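Local coordinates for protein carboxylesterase (EST-2) (Archaeoglobus fulgidus, PDB 5FRD) that probably hydrolyses carboxylic esters as an alpha/beta-hydrolase-fold esterase and binds a coenzyme A molecule close to its active site, at residues Val86-Gly92 and Leu111-Gly115; His28-Ala34 and Ala48-His54; Gly115-Val120 and Cys172-Leu178. All coordinates share one frame; numbering follows the deposited sequence.

Interaction 1: residues Val86-Gly92 and Leu111-Gly115; sequences VGHSLGG and LVGTG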
loop_
_atom_site.group_PDB
_atom_site.type_symbol
_atom_site.label_atom_id
_atom_site.label_comp_id
_atom_site.label_asym_id
_atom_site.label_seq_id
_atom_site.Cartn_x
_atom_site.Cartn_y
_atom_site.Cartn_z
ATOM N N VAL A 86 5.595 -0.655 -4.294
ATOM C CA VAL A 86 4.855 0.537 -3.809
ATOM C C VAL A 86 3.745 0.020 -2.901
ATOM O O VAL A 86 2.859 -0.693 -3.362
ATOM C CB VAL A 86 4.253 1.304 -4.983
ATOM C CG1 VAL A 86 3.518 2.549 -4.485
ATOM C CG2 VAL A 86 5.290 1.670 -6.021
ATOM N N GLY A 87 3.781 0.356 -1.624
ATOM C CA GLY A 87 2.786 -0.095 -0.660
ATOM C C GLY A 87 2.115 1.016 0.090
ATOM O O GLY A 87 2.811 1.888 0.600
ATOM N N HIS A 88 0.802 0.950 0.197
ATOM C CA HIS A 88 -0.008 1.916 0.922
ATOM C C HIS A 88 -0.541 1.310 2.201
ATOM O O HIS A 88 -1.250 0.310 2.160
ATOM C CB HIS A 88 -1.152 2.392 0.076
ATOM C CG HIS A 88 -2.023 3.385 0.762
ATOM N ND1 HIS A 88 -3.389 3.272 0.815
ATOM C CD2 HIS A 88 -1.712 4.513 1.424
ATOM C CE1 HIS A 88 -3.886 4.298 1.493
ATOM N NE2 HIS A 88 -2.892 5.077 1.857
ATOM N N SER A 89 -0.232 1.930 3.345
ATOM C CA SER A 89 -0.795 1.576 4.660
ATOM C C SER A 89 -0.563 0.095 5.021
ATOM O O SER A 89 0.607 -0.268 5.123
ATOM C CB SER A 89 -2.244 2.049 4.750
ATOM O OG SER A 89 -2.608 2.267 6.127
ATOM N N LEU A 90 -1.582 -0.753 5.195
ATOM C CA LEU A 90 -1.352 -2.203 5.269
ATOM C C LEU A 90 -0.393 -2.669 4.173
ATOM O O LEU A 90 0.501 -3.501 4.418
ATOM C CB LEU A 90 -2.660 -2.977 5.113
ATOM C CG LEU A 90 -2.585 -4.493 4.851
ATOM C CD1 LEU A 90 -2.028 -5.194 6.063
ATOM C CD2 LEU A 90 -3.947 -5.055 4.462
ATOM N N GLY A 91 -0.592 -2.197 2.943
ATOM C CA GLY A 91 0.268 -2.616 1.831
ATOM C C GLY A 91 1.717 -2.210 2.015
ATOM O O GLY A 91 2.631 -2.837 1.468
ATOM N N GLY A 92 1.952 -1.104 2.742
ATOM C CA GLY A 92 3.303 -0.698 3.102
ATOM C C GLY A 92 3.923 -1.610 4.144
ATOM O O GLY A 92 5.136 -1.812 4.135
ATOM N N LEU A 111 7.048 3.770 0.132
ATOM C CA LEU A 111 6.249 3.603 1.324
ATOM C C LEU A 111 5.300 4.789 1.382
ATOM O O LEU A 111 5.733 5.933 1.549
ATOM C CB LEU A 111 7.135 3.560 2.558
ATOM C CG LEU A 111 8.138 2.410 2.558
ATOM C CD1 LEU A 111 9.062 2.569 3.757
ATOM C CD2 LEU A 111 7.437 1.048 2.571
ATOM N N VAL A 112 4.021 4.523 1.215
ATOM C CA VAL A 112 2.998 5.541 1.078
ATOM C C VAL A 112 2.012 5.415 2.230
ATOM O O VAL A 112 1.382 4.372 2.407
ATOM C CB VAL A 112 2.213 5.381 -0.247
ATOM C CG1 VAL A 112 1.275 6.562 -0.418
ATOM C CG2 VAL A 112 3.150 5.248 -1.456
ATOM N N GLY A 113 1.826 6.483 3.018
ATOM C CA GLY A 113 0.821 6.451 4.066
ATOM C C GLY A 113 0.909 5.177 4.906
ATOM O O GLY A 113 -0.063 4.404 5.027
ATOM N N THR A 114 2.078 4.916 5.477
ATOM C CA THR A 114 2.304 3.696 6.206
ATOM C C THR A 114 3.186 3.953 7.406
ATOM O O THR A 114 3.299 5.089 7.847
ATOM C CB THR A 114 2.809 2.609 5.216
ATOM O OG1 THR A 114 2.835 1.321 5.856
ATOM C CG2 THR A 114 4.160 2.918 4.661
ATOM N N GLY A 115 3.734 2.905 8.005
ATOM C CA GLY A 115 4.487 3.062 9.239
ATOM C C GLY A 115 5.192 1.783 9.602
ATOM O O GLY A 115 4.880 0.689 9.094
#
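Val86 meets Val112 by one methyl each, CG1 against CG2 at 4.1 Å, the two branched side chains slanting past one another on strands that run parallel. At Gly87 the carbonyl takes over: its O accepts from Val112 N at 3.0 Å. His88 then turns its ring edge to the same neighbour, CD2 lying 3.2 Å from Val112 O. With CG anti to the backbone N (chi1 180°), the imidazole reaches across to His228, whose O is hydrogen-bonded to NE2. Gly87, Ser89 and Gly91 fit the GxSxG signature of a nucleophile elbow, the strained turn between strand 83-88 and helix 90-101 in an alpha/beta hydrolase, and Ser89 is probably the nucleophile of a triad with His228 and Asp200. The positive phi of Ser89 (56°) is the strain expected there. Strand 106-112 and the loop after it brace this turn: Ser89 N donates to Val112 O at 3.1 Å, and Thr114 OG1 gives its proton to Ser89 O at 2.8 Å from slightly outside the carbonyl plane. That hydroxyl also lies 3.4 Å from Gly92 CA, on the side where a CB would collide with it, and Gly92 O touches Leu111 CD2 at 4.0 Å.

Interaction 2: residues His28-Ala34 and Ala48-His54; sequences HSSGSDA and AIDLPNH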
loop_
_atom_site.group_PDB
_atom_site.type_symbol
_atom_site.label_atom_id
_atom_site.label_comp_id
_atom_site.label_asym_id
_atom_site.label_seq_id
_atom_site.Cartn_x
_atom_site.Cartn_y
_atom_site.Cartn_z
ATOM N N HIS A 28 -2.114 -2.555 -2.228
ATOM C CA HIS A 28 -3.196 -1.760 -1.644
ATOM C C HIS A 28 -3.322 -1.878 -0.136
ATOM O O HIS A 28 -2.685 -2.713 0.510
ATOM C CB HIS A 28 -4.533 -2.132 -2.288
ATOM C CG HIS A 28 -4.966 -3.532 -2.023
ATOM N ND1 HIS A 28 -5.535 -3.930 -0.835
ATOM C CD2 HIS A 28 -4.897 -4.642 -2.799
ATOM C CE1 HIS A 28 -5.813 -5.224 -0.898
ATOM N NE2 HIS A 28 -5.397 -5.687 -2.061
ATOM N N SER A 29 -4.215 -1.053 0.424
ATOM C CA SER A 29 -4.481 -0.964 1.843
ATOM C C SER A 29 -5.683 -1.774 2.307
ATOM O O SER A 29 -6.333 -2.485 1.528
ATOM C CB SER A 29 -4.629 0.538 2.197
ATOM O OG SER A 29 -5.630 1.112 1.426
ATOM N N SER A 30 -5.984 -1.674 3.597
ATOM C CA SER A 30 -7.086 -2.423 4.197
ATOM C C SER A 30 -8.440 -2.087 3.578
ATOM O O SER A 30 -8.758 -0.922 3.313
ATOM C CB SER A 30 -7.206 -2.132 5.690
ATOM O OG SER A 30 -6.081 -2.565 6.429
ATOM N N GLY A 31 -9.241 -3.129 3.370
ATOM C CA GLY A 31 -10.569 -2.971 2.793
ATOM C C GLY A 31 -10.602 -2.474 1.359
ATOM O O GLY A 31 -11.664 -2.060 0.870
ATOM N N SER A 32 -9.448 -2.497 0.675
ATOM C CA SER A 32 -9.319 -1.967 -0.675
ATOM C C SER A 32 -8.950 -3.077 -1.650
ATOM O O SER A 32 -9.114 -4.245 -1.325
ATOM C CB SER A 32 -8.268 -0.869 -0.659
ATOM O OG SER A 32 -8.353 -0.129 -1.864
ATOM N N ASP A 33 -8.498 -2.722 -2.836
ATOM C CA ASP A 33 -8.104 -3.681 -3.849
ATOM C C ASP A 33 -7.234 -2.981 -4.888
ATOM O O ASP A 33 -6.889 -1.808 -4.714
ATOM C CB ASP A 33 -9.347 -4.364 -4.427
ATOM C CG ASP A 33 -10.278 -3.440 -5.076
ATOM O OD1 ASP A 33 -9.854 -2.466 -5.734
ATOM O OD2 ASP A 33 -11.495 -3.702 -4.883
ATOM N N ALA A 34 -6.851 -3.684 -5.955
ATOM C CA ALA A 34 -5.994 -3.136 -6.965
ATOM C C ALA A 34 -6.477 -1.844 -7.595
ATOM O O ALA A 34 -5.667 -1.060 -8.059
ATOM C CB ALA A 34 -5.745 -4.167 -8.040
ATOM N N ALA A 48 -0.689 -4.159 -10.183
ATOM C CA ALA A 48 -1.247 -3.993 -8.845
ATOM C C ALA A 48 -1.971 -5.255 -8.431
ATOM O O ALA A 48 -2.859 -5.719 -9.140
ATOM C CB ALA A 48 -2.206 -2.806 -8.786
ATOM N N ILE A 49 -1.577 -5.809 -7.295
ATOM C CA ILE A 49 -2.200 -7.033 -6.812
ATOM C C ILE A 49 -3.563 -6.799 -6.177
ATOM O O ILE A 49 -3.768 -5.795 -5.500
ATOM C CB ILE A 49 -1.250 -7.733 -5.838
ATOM C CG1 ILE A 49 -1.710 -9.162 -5.529
ATOM C CG2 ILE A 49 -1.051 -6.937 -4.560
ATOM C CD1 ILE A 49 -0.704 -9.980 -4.709
ATOM N N ASP A 50 -4.503 -7.728 -6.350
ATOM C CA ASP A 50 -5.621 -7.877 -5.406
ATOM C C ASP A 50 -5.162 -8.887 -4.355
ATOM O O ASP A 50 -4.991 -10.067 -4.695
ATOM C CB ASP A 50 -6.881 -8.460 -6.086
ATOM C CG ASP A 50 -7.673 -7.487 -6.915
ATOM O OD1 ASP A 50 -7.678 -6.274 -6.637
ATOM O OD2 ASP A 50 -8.447 -7.987 -7.802
ATOM N N LEU A 51 -4.845 -8.482 -3.138
ATOM C CA LEU A 51 -4.474 -9.480 -2.141
ATOM C C LEU A 51 -5.599 -10.487 -1.986
ATOM O O LEU A 51 -6.776 -10.145 -2.144
ATOM C CB LEU A 51 -4.169 -8.823 -0.787
ATOM C CG LEU A 51 -2.903 -7.981 -0.692
ATOM C CD1 LEU A 51 -2.872 -7.206 0.607
ATOM C CD2 LEU A 51 -1.638 -8.798 -0.877
ATOM N N PRO A 52 -5.253 -11.746 -1.680
ATOM C CA PRO A 52 -6.337 -12.681 -1.352
ATOM C C PRO A 52 -7.293 -12.058 -0.339
ATOM O O PRO A 52 -6.885 -11.226 0.489
ATOM C CB PRO A 52 -5.591 -13.878 -0.771
ATOM C CG PRO A 52 -4.268 -13.837 -1.462
ATOM C CD PRO A 52 -3.931 -12.364 -1.571
ATOM N N ASN A 53 -8.566 -12.405 -0.466
ATOM C CA ASN A 53 -9.674 -11.806 0.292
ATOM C C ASN A 53 -10.156 -10.459 -0.193
ATOM O O ASN A 53 -11.065 -9.886 0.407
ATOM C CB ASN A 53 -9.396 -11.752 1.800
ATOM C CG ASN A 53 -8.968 -13.099 2.344
ATOM O OD1 ASN A 53 -9.669 -14.078 2.140
ATOM N ND2 ASN A 53 -7.805 -13.171 2.944
ATOM N N HIS A 54 -9.555 -9.965 -1.280
ATOM C CA HIS A 54 -9.852 -8.655 -1.838
ATOM C C HIS A 54 -10.044 -8.760 -3.338
ATOM O O HIS A 54 -9.473 -9.623 -4.011
ATOM C CB HIS A 54 -8.721 -7.675 -1.535
ATOM C CG HIS A 54 -8.386 -7.560 -0.075
ATOM N ND1 HIS A 54 -7.665 -8.515 0.601
ATOM C CD2 HIS A 54 -8.671 -6.602 0.825
ATOM C CE1 HIS A 54 -7.532 -8.148 1.864
ATOM N NE2 HIS A 54 -8.115 -6.983 2.024
HETATM O O HOH W 1 -2.571 -3.423 -5.039
#
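Ser29 O is gripped from opposite faces of its carbonyl plane, by His28 ND1 at 2.9 Å and by Ser32 N, the second bond closing a type II turn, while the other ring nitrogen, His28 NE2, reaches across to Leu51. The ND1-H points almost straight at the Ser29 oxygen, which sits in the ring plane. NE2 of His28 therefore acts as an acceptor and takes the N-H of Leu51 (N to NE2 3.0 Å), also near the ring plane, and the two bonds together fix the imidazole's rotation. CG of His28 stands between the backbone N and the carbonyl carbon (chi1 65°), which turns the ring back along its own loop, with Ser32 C and Asp33 CA over one face. CE1 of His28 in turn sits 3.5 Å above the His54 ring, off-centre, with the two planes inclined at 54°. Replacing His28 by an alanine is likely to leave Leu51 N without its acceptor and Ser29 O without one of its donors, and to open a gap beside His54. Further along, Asp50 OD1 receives Ala34 N at 2.8 Å, nearly along its C-O axis, while OD2 pairs with Arg4. A water links the two segments, donating to Ile49 O and accepting weakly from His28 N. The whole joins the loop after strand 24-27 to the end of the adjacent strand 47-49, with strand 12-18 beside Ala34 and Asp50, helix 65-79 against Leu51, and helix 162-173 supplying Asp168 to His54 NE2 and Gly31 N.

Interaction 3: residues Gly115-Val120 and Cys172-Leu178; sequences GARLRV and CDRFDLL. With COA (coenzyme A), chain C.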
loop_
_atom_site.group_PDB
_atom_site.type_symbol
_atom_site.label_atom_id
_atom_site.label_comp_id
_atom_site.label_asym_id
_atom_site.label_seq_id
_atom_site.Cartn_x
_atom_site.Cartn_y
_atom_site.Cartn_z
ATOM N N GLY A 115 3.734 2.905 8.005
ATOM C CA GLY A 115 4.487 3.062 9.239
ATOM C C GLY A 115 5.192 1.783 9.602
ATOM O O GLY A 115 4.880 0.689 9.094
ATOM N N ALA A 116 6.148 1.913 10.503
ATOM C CA ALA A 116 6.843 0.760 11.092
ATOM C C ALA A 116 6.036 0.036 12.154
ATOM O O ALA A 116 6.352 -1.081 12.530
ATOM C CB ALA A 116 8.169 1.217 11.675
ATOM N N ARG A 117 4.957 0.653 12.599
ATOM C CA ARG A 117 4.008 0.117 13.551
ATOM C C ARG A 117 2.665 0.756 13.207
ATOM O O ARG A 117 2.613 1.984 12.947
ATOM C CB ARG A 117 4.407 0.485 14.981
ATOM C CG ARG A 117 3.523 -0.147 16.049
ATOM C CD ARG A 117 3.834 0.413 17.430
ATOM N NE ARG A 117 5.086 -0.142 17.945
ATOM C CZ ARG A 117 5.618 0.173 19.123
ATOM N NH1 ARG A 117 5.049 1.080 19.910
ATOM N NH2 ARG A 117 6.761 -0.405 19.485
ATOM N N LEU A 118 1.606 -0.058 13.183
ATOM C CA LEU A 118 0.304 0.408 12.682
ATOM C C LEU A 118 -0.834 0.108 13.636
ATOM O O LEU A 118 -1.901 -0.392 13.251
ATOM C CB LEU A 118 0.057 -0.171 11.283
ATOM C CG LEU A 118 0.986 0.335 10.173
ATOM C CD1 LEU A 118 0.727 -0.447 8.893
ATOM C CD2 LEU A 118 0.800 1.830 9.913
ATOM N N ARG A 119 -0.649 0.491 14.894
ATOM C CA ARG A 119 -1.740 0.417 15.835
ATOM C C ARG A 119 -2.971 1.169 15.304
ATOM O O ARG A 119 -2.850 2.241 14.706
ATOM C CB ARG A 119 -1.322 1.013 17.182
ATOM C CG ARG A 119 -0.339 0.147 17.969
ATOM C CD ARG A 119 -0.949 -1.137 18.543
ATOM N NE ARG A 119 -2.258 -0.918 19.133
ATOM C CZ ARG A 119 -2.493 -0.252 20.264
ATOM N NH1 ARG A 119 -1.495 0.224 20.995
ATOM N NH2 ARG A 119 -3.757 -0.062 20.657
ATOM N N VAL A 120 -4.138 0.596 15.559
ATOM C CA VAL A 120 -5.399 1.162 15.128
ATOM C C VAL A 120 -6.210 1.685 16.331
ATOM O O VAL A 120 -6.358 0.987 17.337
ATOM C CB VAL A 120 -6.213 0.120 14.353
ATOM C CG1 VAL A 120 -7.535 0.711 13.873
ATOM C CG2 VAL A 120 -5.400 -0.441 13.185
ATOM N N CYS A 172 -2.920 -5.037 10.854
ATOM C CA CYS A 172 -2.183 -3.788 11.087
ATOM C C CYS A 172 -1.882 -3.562 12.560
ATOM O O CYS A 172 -0.747 -3.188 12.958
ATOM C CB CYS A 172 -2.958 -2.567 10.583
ATOM S SG CYS A 172 -3.110 -2.436 8.793
ATOM N N ASP A 173 -2.892 -3.802 13.381
ATOM C CA ASP A 173 -2.773 -3.521 14.810
ATOM C C ASP A 173 -1.684 -4.367 15.467
ATOM O O ASP A 173 -1.140 -3.943 16.491
ATOM C CB ASP A 173 -4.113 -3.754 15.477
ATOM C CG ASP A 173 -4.205 -3.107 16.828
ATOM O OD1 ASP A 173 -3.925 -1.912 17.003
ATOM O OD2 ASP A 173 -4.647 -3.807 17.739
ATOM N N ARG A 174 -1.397 -5.527 14.898
ATOM C CA ARG A 174 -0.362 -6.434 15.415
ATOM C C ARG A 174 0.990 -6.252 14.729
ATOM O O ARG A 174 1.974 -6.893 15.111
ATOM C CB ARG A 174 -0.829 -7.889 15.302
ATOM C CG ARG A 174 -2.020 -8.204 16.199
ATOM C CD ARG A 174 -2.252 -9.703 16.366
ATOM N NE ARG A 174 -2.697 -10.374 15.138
ATOM C CZ ARG A 174 -3.968 -10.579 14.766
ATOM N NH1 ARG A 174 -4.996 -10.164 15.511
ATOM N NH2 ARG A 174 -4.220 -11.216 13.622
ATOM N N PHE A 175 1.065 -5.367 13.733
ATOM C CA PHE A 175 2.284 -5.162 12.997
ATOM C C PHE A 175 3.205 -4.184 13.734
ATOM O O PHE A 175 2.815 -3.063 14.053
ATOM C CB PHE A 175 1.943 -4.615 11.593
ATOM C CG PHE A 175 3.146 -4.245 10.785
ATOM C CD1 PHE A 175 3.921 -5.222 10.175
ATOM C CD2 PHE A 175 3.503 -2.912 10.638
ATOM C CE1 PHE A 175 5.024 -4.872 9.451
ATOM C CE2 PHE A 175 4.610 -2.563 9.901
ATOM C CZ PHE A 175 5.361 -3.540 9.308
ATOM N N ASP A 176 4.442 -4.611 13.978
ATOM C CA ASP A 176 5.387 -3.806 14.753
ATOM C C ASP A 176 6.828 -4.174 14.422
ATOM O O ASP A 176 7.331 -5.221 14.867
ATOM C CB ASP A 176 5.123 -3.994 16.256
ATOM C CG ASP A 176 6.039 -3.153 17.122
ATOM O OD1 ASP A 176 6.579 -2.130 16.642
ATOM O OD2 ASP A 176 6.248 -3.533 18.288
ATOM N N LEU A 177 7.487 -3.295 13.668
ATOM C CA LEU A 177 8.903 -3.373 13.393
ATOM C C LEU A 177 9.656 -2.186 14.018
ATOM O O LEU A 177 10.827 -1.985 13.708
ATOM C CB LEU A 177 9.128 -3.369 11.889
ATOM C CG LEU A 177 8.617 -4.556 11.087
ATOM C CD1 LEU A 177 8.878 -4.365 9.607
ATOM C CD2 LEU A 177 9.247 -5.866 11.552
ATOM N N LEU A 178 9.016 -1.420 14.887
ATOM C CA LEU A 178 9.548 -0.103 15.273
ATOM C C LEU A 178 10.940 -0.227 15.944
ATOM O O LEU A 178 11.879 0.457 15.549
ATOM C CB LEU A 178 8.545 0.606 16.179
ATOM C CG LEU A 178 8.773 2.071 16.517
ATOM C CD1 LEU A 178 8.552 2.922 15.286
ATOM C CD2 LEU A 178 7.829 2.506 17.642
HETATM N N1A COA C . 6.410 5.539 13.578
HETATM C C2A COA C . 7.027 6.269 14.519
HETATM N N3A COA C . 6.619 6.262 15.795
HETATM C C4A COA C . 5.576 5.497 16.184
HETATM C C5A COA C . 4.859 4.677 15.230
HETATM C C6A COA C . 5.351 4.722 13.864
HETATM N N6A COA C . 4.733 3.993 12.911
HETATM N N7A COA C . 3.858 4.040 15.858
HETATM C C8A COA C . 3.957 4.409 17.148
HETATM N N9A COA C . 4.975 5.277 17.324
HETATM C C1B COA C . 5.334 5.910 18.608
HETATM C C2B COA C . 4.265 6.909 18.945
HETATM O O2B COA C . 4.537 8.150 18.296
HETATM C C3B COA C . 4.330 6.923 20.463
HETATM O O3B COA C . 5.381 7.798 20.871
HETATM P P3B COA C . 5.212 8.841 22.095
HETATM O O7A COA C . 4.998 7.905 23.267
HETATM O O8A COA C . 4.017 9.683 21.695
HETATM O O9A COA C . 6.520 9.602 22.091
HETATM C C4B COA C . 4.687 5.492 20.820
HETATM O O4B COA C . 5.320 4.949 19.644
HETATM C C5B COA C . 3.502 4.626 21.216
HETATM O O5B COA C . 2.540 4.627 20.149
HETATM P P1A COA C . 1.635 3.337 19.839
HETATM O O1A COA C . 2.443 2.106 19.845
HETATM O O2A COA C . 0.898 3.685 18.545
HETATM O O3A COA C . 0.584 3.158 21.043
HETATM P P2A COA C . -0.404 4.234 21.718
HETATM O O4A COA C . -1.181 3.363 22.666
HETATM O O5A COA C . 0.365 5.445 22.147
HETATM O O6A COA C . -1.382 4.795 20.557
HETATM C CBP COA C . -3.082 4.824 18.911
HETATM C CCP COA C . -2.323 3.954 19.904
HETATM C CDP COA C . -4.053 3.930 18.143
HETATM C CEP COA C . -3.862 5.895 19.701
HETATM C CAP COA C . -2.069 5.478 17.939
HETATM O OAP COA C . -1.236 4.461 17.324
HETATM C C9P COA C . -2.746 6.302 16.865
HETATM O O9P COA C . -3.313 7.335 17.152
HETATM N N8P COA C . -2.655 5.845 15.603
HETATM C C7P COA C . -3.109 6.598 14.430
HETATM C C6P COA C . -4.550 6.308 14.023
HETATM C C5P COA C . -4.858 4.957 13.408
HETATM O O5P COA C . -5.805 4.279 13.827
HETATM N N4P COA C . -4.113 4.575 12.368
HETATM C C3P COA C . -4.375 3.368 11.619
HETATM C C2P COA C . -3.072 2.779 11.132
HETATM S S1P COA C . -3.439 1.364 10.071
HETATM O O HOH W 2 -6.165 -1.223 18.954
#
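Arg117 and Asp176 both leave the backbone with CG anti to N (chi1 -175° and -178°), which lays the two side chains alongside each other, and a bend at the arginine's chi3 turns NE onto the carboxylate. Arg117 NE meets Asp176 OD1 at 2.8 Å, in the guanidinium plane but from above the carboxylate, whose plane stands 82° to it. The same oxygen accepts Leu178 N from its opposite face, making an Asx turn. Leu178 CD2 lies 3.5 Å over the centre of the guanidinium, and Arg117 NH1, at another edge, holds coenzyme A O1A at 2.8 Å; the aspartate is thus a second-shell residue that orients a phosphate-binding arginine. A similar device recurs at Asp173: OD1 takes Arg119 NE at 2.9 Å and Val120 N at 2.9 Å from opposite faces, and a water that donates to it links Arg119 NH2 and Val120 O. Ala116 O, by contrast, receives Leu177 N in a backbone bond of 2.7 Å. Between these polar ends Leu118 packs beside the Phe175 ring and on Cys172, while Phe175 turns the CE2 edge of its ring to Gly115 O. Arg117 O accepts the adenine N6A of the ligand, and SG of Cys172 lies 4.0 Å from the thiol S1P. Together the loop after strand 106-112 and the end of helix 162-173 build one wall of the coenzyme A pocket, which leads the thiol end of the ligand toward the presumed active site of an alpha/beta hydrolase.

Interactions 1 and 2 both rise from the same sheet, and every residue that touches in them is buried; interaction 3 lies farther out, largely buried too but with partly exposed arginines and an exposed aspartate. Their chemistry follows: parallel-strand backbone bonds in the first, imidazole and carboxylate side chains holding loop amides in the second, salt bridges and ligand bonds in the third. Gly115 belongs to both interactions 1 and 3, so the strand beside the elbow leads, through the loop that follows it, into the wall of the coenzyme A pocket. All three converge near Ser89: its CB packs on Ser29 of interaction 2, its O on Leu118 of interaction 3, while Ser30 touches Cys172.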